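Local coordinates for protein histidine kinase (Caulobacter vibrioides, PDB 6TNE) that probably takes part in phosphorelay signalling as a hybrid histidine kinase, here represented by its receiver domain, which is expected to be phosphorylated on an aspartate, at residues A[37-40]-A[41-45]; A[58-61]-A[62-65]. One frame throughout, in Å; residues are numbered along the deposited sequence.

Contact 1. Residues A[37-40]-A[41-45]; sequences LIIA and EENAG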
loop_
_atom_site.group_PDB
_atom_site.type_symbol
_atom_site.label_atom_id
_atom_site.label_comp_id
_atom_site.label_asym_id
_atom_site.label_seq_id
_atom_site.Cartn_x
_atom_site.Cartn_y
_atom_site.Cartn_z
ATOM N N LEU A 37 4.858 -9.394 2.437
ATOM C CA LEU A 37 6.264 -9.659 2.138
ATOM C C LEU A 37 6.394 -10.732 1.066
ATOM O O LEU A 37 7.252 -10.639 0.199
ATOM C CB LEU A 37 6.975 -10.034 3.433
ATOM C CG LEU A 37 8.480 -10.138 3.347
ATOM C CD1 LEU A 37 9.135 -8.858 2.847
ATOM C CD2 LEU A 37 8.977 -10.490 4.755
ATOM N N ILE A 38 5.556 -11.768 1.112
ATOM C CA ILE A 38 5.598 -12.801 0.077
ATOM C C ILE A 38 5.143 -12.239 -1.258
ATOM O O ILE A 38 5.761 -12.493 -2.288
ATOM C CB ILE A 38 4.746 -13.993 0.537
ATOM C CG1 ILE A 38 5.460 -14.681 1.690
ATOM C CG2 ILE A 38 4.430 -14.958 -0.630
ATOM C CD1 ILE A 38 4.658 -15.709 2.382
ATOM N N ILE A 39 4.078 -11.410 -1.255
ATOM C CA ILE A 39 3.642 -10.804 -2.499
ATOM C C ILE A 39 4.732 -9.925 -3.091
ATOM O O ILE A 39 5.007 -9.955 -4.297
ATOM C CB ILE A 39 2.333 -10.006 -2.286
ATOM C CG1 ILE A 39 1.187 -10.944 -1.931
ATOM C CG2 ILE A 39 1.957 -9.218 -3.539
ATOM C CD1 ILE A 39 0.009 -10.220 -1.314
ATOM N N ALA A 40 5.387 -9.133 -2.236
ATOM C CA ALA A 40 6.456 -8.248 -2.715
ATOM C C ALA A 40 7.595 -9.047 -3.318
ATOM O O ALA A 40 8.100 -8.694 -4.395
ATOM C CB ALA A 40 6.948 -7.350 -1.573
ATOM N N GLU A 41 7.997 -10.140 -2.662
ATOM C CA GLU A 41 9.080 -10.948 -3.201
ATOM C C GLU A 41 8.707 -11.515 -4.560
ATOM O O GLU A 41 9.511 -11.501 -5.497
ATOM C CB GLU A 41 9.409 -12.064 -2.240
ATOM C CG GLU A 41 10.569 -12.809 -2.765
ATOM C CD GLU A 41 11.045 -13.873 -1.836
ATOM O OE1 GLU A 41 12.150 -14.411 -2.074
ATOM O OE2 GLU A 41 10.315 -14.192 -0.870
ATOM N N GLU A 42 7.514 -12.091 -4.676
ATOM C CA GLU A 42 7.094 -12.746 -5.912
ATOM C C GLU A 42 6.828 -11.759 -7.032
ATOM O O GLU A 42 6.775 -12.152 -8.201
ATOM C CB GLU A 42 5.885 -13.635 -5.650
ATOM C CG GLU A 42 6.147 -14.802 -4.732
ATOM C CD GLU A 42 7.104 -15.836 -5.279
ATOM O OE1 GLU A 42 7.569 -16.619 -4.474
ATOM O OE2 GLU A 42 7.368 -15.874 -6.477
ATOM N N ASN A 43 6.654 -10.489 -6.705
ATOM C CA ASN A 43 6.407 -9.452 -7.695
ATOM C C ASN A 43 7.535 -8.432 -7.709
ATOM O O ASN A 43 7.351 -7.298 -8.155
ATOM C CB ASN A 43 5.054 -8.785 -7.429
ATOM C CG ASN A 43 3.887 -9.708 -7.694
ATOM O OD1 ASN A 43 3.412 -9.791 -8.819
ATOM N ND2 ASN A 43 3.423 -10.399 -6.677
ATOM N N ALA A 44 8.707 -8.829 -7.250
ATOM C CA ALA A 44 9.802 -7.895 -7.043
ATOM C C ALA A 44 10.101 -7.118 -8.317
ATOM O O ALA A 44 10.113 -7.675 -9.426
ATOM C CB ALA A 44 11.033 -8.657 -6.581
ATOM N N GLY A 45 10.267 -5.802 -8.155
ATOM C CA GLY A 45 10.556 -4.896 -9.266
ATOM C C GLY A 45 9.393 -4.576 -10.186
ATOM O O GLY A 45 9.595 -3.858 -11.172
HETATM O O HOH W 1 9.222 -12.805 1.091
#
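Glu41 N and Glu42 N donate to Leu37 O and Ile38 O, each at 3.0 Å, in the closing turn of helix 33-42, beyond which Asn43 leaves helical geometry. This is the C-terminal end of the second helix of a CheY-like receiver domain, a parallel five-stranded sheet flanked by helices. Here Asn43 folds its side chain back onto the helix: ND2 donates to Ile39 O at 2.9 Å in a nearly straight bond (166°), with the oxygen lying almost in the amide plane. Its backbone N makes only weak bonds to Ile39 O and Ala40 O, so the side-chain amide supplies the straighter grip on the carbonyl of Ile39. With CG beside its own backbone N (chi1 -69°), Asn43 runs alongside Ile39 and points the same way, placing ND2 3.7 Å from Ile39 CG2. Ile39 and Asn43 both reach Leu28 of strand 26-30. Round the helix, Leu37 packs on Lys67, Ala68 and Tyr71 of helix 61-72. On the solvent side, the extended chain of Glu41 carries its carboxylate back along the helix, where a water donates to Glu41 OE2 at 2.6 Å and, weakly, to Leu37 O at 3.1 Å.

Contact 2. Residues A[58-61]-A[62-65]; sequences GIDG and PTLL
Asp60 and Thr63 carry the polar part of this contact, and one oxygen does the work. Asp60 OD1 accepts from Thr63 N at 2.8 Å and from Thr63 OG1, also at 2.8 Å, both arriving from the same face of the carboxylate. The amide comes in well above the plane, 40° out of it, whereas the hydroxyl meets the syn side with a smaller tilt. A chi1 of 50° puts Asp60 CG between its backbone N and carbonyl carbon, swinging the carboxylate across the start of the helix, where it crosses the threonine side chain at about a right angle. Thr63 turns OG1 to the side of its own backbone N, which lets its two donors converge on one acceptor and should restrict rotation of both side chains.

Asp60 is thus the N-cap of helix 61-72, the third helix of the receiver fold, entered from the loop that follows strand 49-53. Backbone bonds take over from there: Leu64 N donates to Asp60 O and Leu65 N to Gly61 O, each at 2.9 Å. Pro62, which has no amide hydrogen to give, occupies the first turn and rests on Phe79 of strand 77-81.

The apolar contacts come from Ile59, just before the cap. Its CD1 lies against the backbone of Leu64, 3.8 Å from Leu64 CA, and 4.0 Å from Leu64 CB. On the other branch, Ile59 CG2 approaches Thr63 CG2 at 4.1 Å. Ile59 N is anchored by Glu34 OE1 of helix 33-42.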
loop_
_atom_site.group_PDB
_atom_site.type_symbol
_atom_site.label_atom_id
_atom_site.label_comp_id
_atom_site.label_asym_id
_atom_site.label_seq_id
_atom_site.Cartn_x
_atom_site.Cartn_y
_atom_site.Cartn_z
ATOM N N GLY A 58 0.353 -8.584 13.726
ATOM C CA GLY A 58 1.630 -8.918 13.122
ATOM C C GLY A 58 2.547 -7.699 13.048
ATOM O O GLY A 58 2.400 -6.739 13.801
ATOM N N ILE A 59 3.519 -7.739 12.134
ATOM C CA ILE A 59 4.434 -6.610 11.998
ATOM C C ILE A 59 3.712 -5.335 11.556
ATOM O O ILE A 59 2.753 -5.359 10.772
ATOM C CB ILE A 59 5.603 -6.933 11.058
ATOM C CG1 ILE A 59 5.128 -7.179 9.599
ATOM C CG2 ILE A 59 6.412 -8.094 11.653
ATOM C CD1 ILE A 59 6.278 -7.411 8.643
ATOM N N ASP A 60 4.192 -4.209 12.049
ATOM C CA ASP A 60 3.659 -2.910 11.632
ATOM C C ASP A 60 4.106 -2.576 10.205
ATOM O O ASP A 60 5.051 -3.156 9.660
ATOM C CB ASP A 60 4.130 -1.820 12.604
ATOM C CG ASP A 60 5.606 -1.884 12.824
ATOM O OD1 ASP A 60 6.379 -1.254 12.054
ATOM O OD2 ASP A 60 6.008 -2.634 13.737
ATOM N N GLY A 61 3.422 -1.598 9.593
ATOM C CA GLY A 61 3.735 -1.168 8.243
ATOM C C GLY A 61 5.179 -0.719 8.051
ATOM O O GLY A 61 5.848 -1.120 7.091
ATOM N N PRO A 62 5.718 0.112 8.956
ATOM C CA PRO A 62 7.126 0.526 8.784
ATOM C C PRO A 62 8.116 -0.636 8.852
ATOM O O PRO A 62 9.104 -0.660 8.106
ATOM C CB PRO A 62 7.311 1.551 9.905
ATOM C CG PRO A 62 5.934 2.138 10.003
ATOM C CD PRO A 62 5.011 0.989 9.905
ATOM N N THR A 63 7.838 -1.640 9.687
ATOM C CA THR A 63 8.662 -2.848 9.703
ATOM C C THR A 63 8.538 -3.631 8.406
ATOM O O THR A 63 9.547 -4.135 7.880
ATOM C CB THR A 63 8.309 -3.688 10.938
ATOM O OG1 THR A 63 8.578 -2.939 12.122
ATOM C CG2 THR A 63 9.084 -5.011 10.954
ATOM N N LEU A 64 7.317 -3.752 7.888
ATOM C CA LEU A 64 7.132 -4.335 6.568
ATOM C C LEU A 64 7.984 -3.605 5.544
ATOM O O LEU A 64 8.658 -4.247 4.732
ATOM C CB LEU A 64 5.650 -4.295 6.182
ATOM C CG LEU A 64 5.374 -4.565 4.694
ATOM C CD1 LEU A 64 5.802 -6.002 4.292
ATOM C CD2 LEU A 64 3.890 -4.341 4.426
ATOM N N LEU A 65 7.989 -2.268 5.566
ATOM C CA LEU A 65 8.802 -1.536 4.602
ATOM C C LEU A 65 10.267 -1.897 4.754
ATOM O O LEU A 65 10.979 -2.087 3.767
ATOM C CB LEU A 65 8.586 -0.032 4.785
ATOM C CG LEU A 65 9.430 0.834 3.859
ATOM C CD1 LEU A 65 9.114 0.413 2.392
ATOM C CD2 LEU A 65 9.185 2.300 4.089
#

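From the N terminus, the chain reaches helix 33-42 after strand 26-30, and contact 1 (37-45) finishes that helix and releases it into the loop before strand 49-53. After that strand, contact 2 (58-65) ends the following loop and opens helix 61-72. The two are therefore in series, neither nested nor crossing, one at a helix C-terminal end and the other at the N-terminal end of the next helix, with centres about 15 Å apart. They meet where the two helices pack: Leu64 CD1 lies 4.0 Å from Leu37 N. The backbone bonding of Gly45 with Tyr71 adds a tie between the trailing end of contact 1 and the far part of helix 61-72.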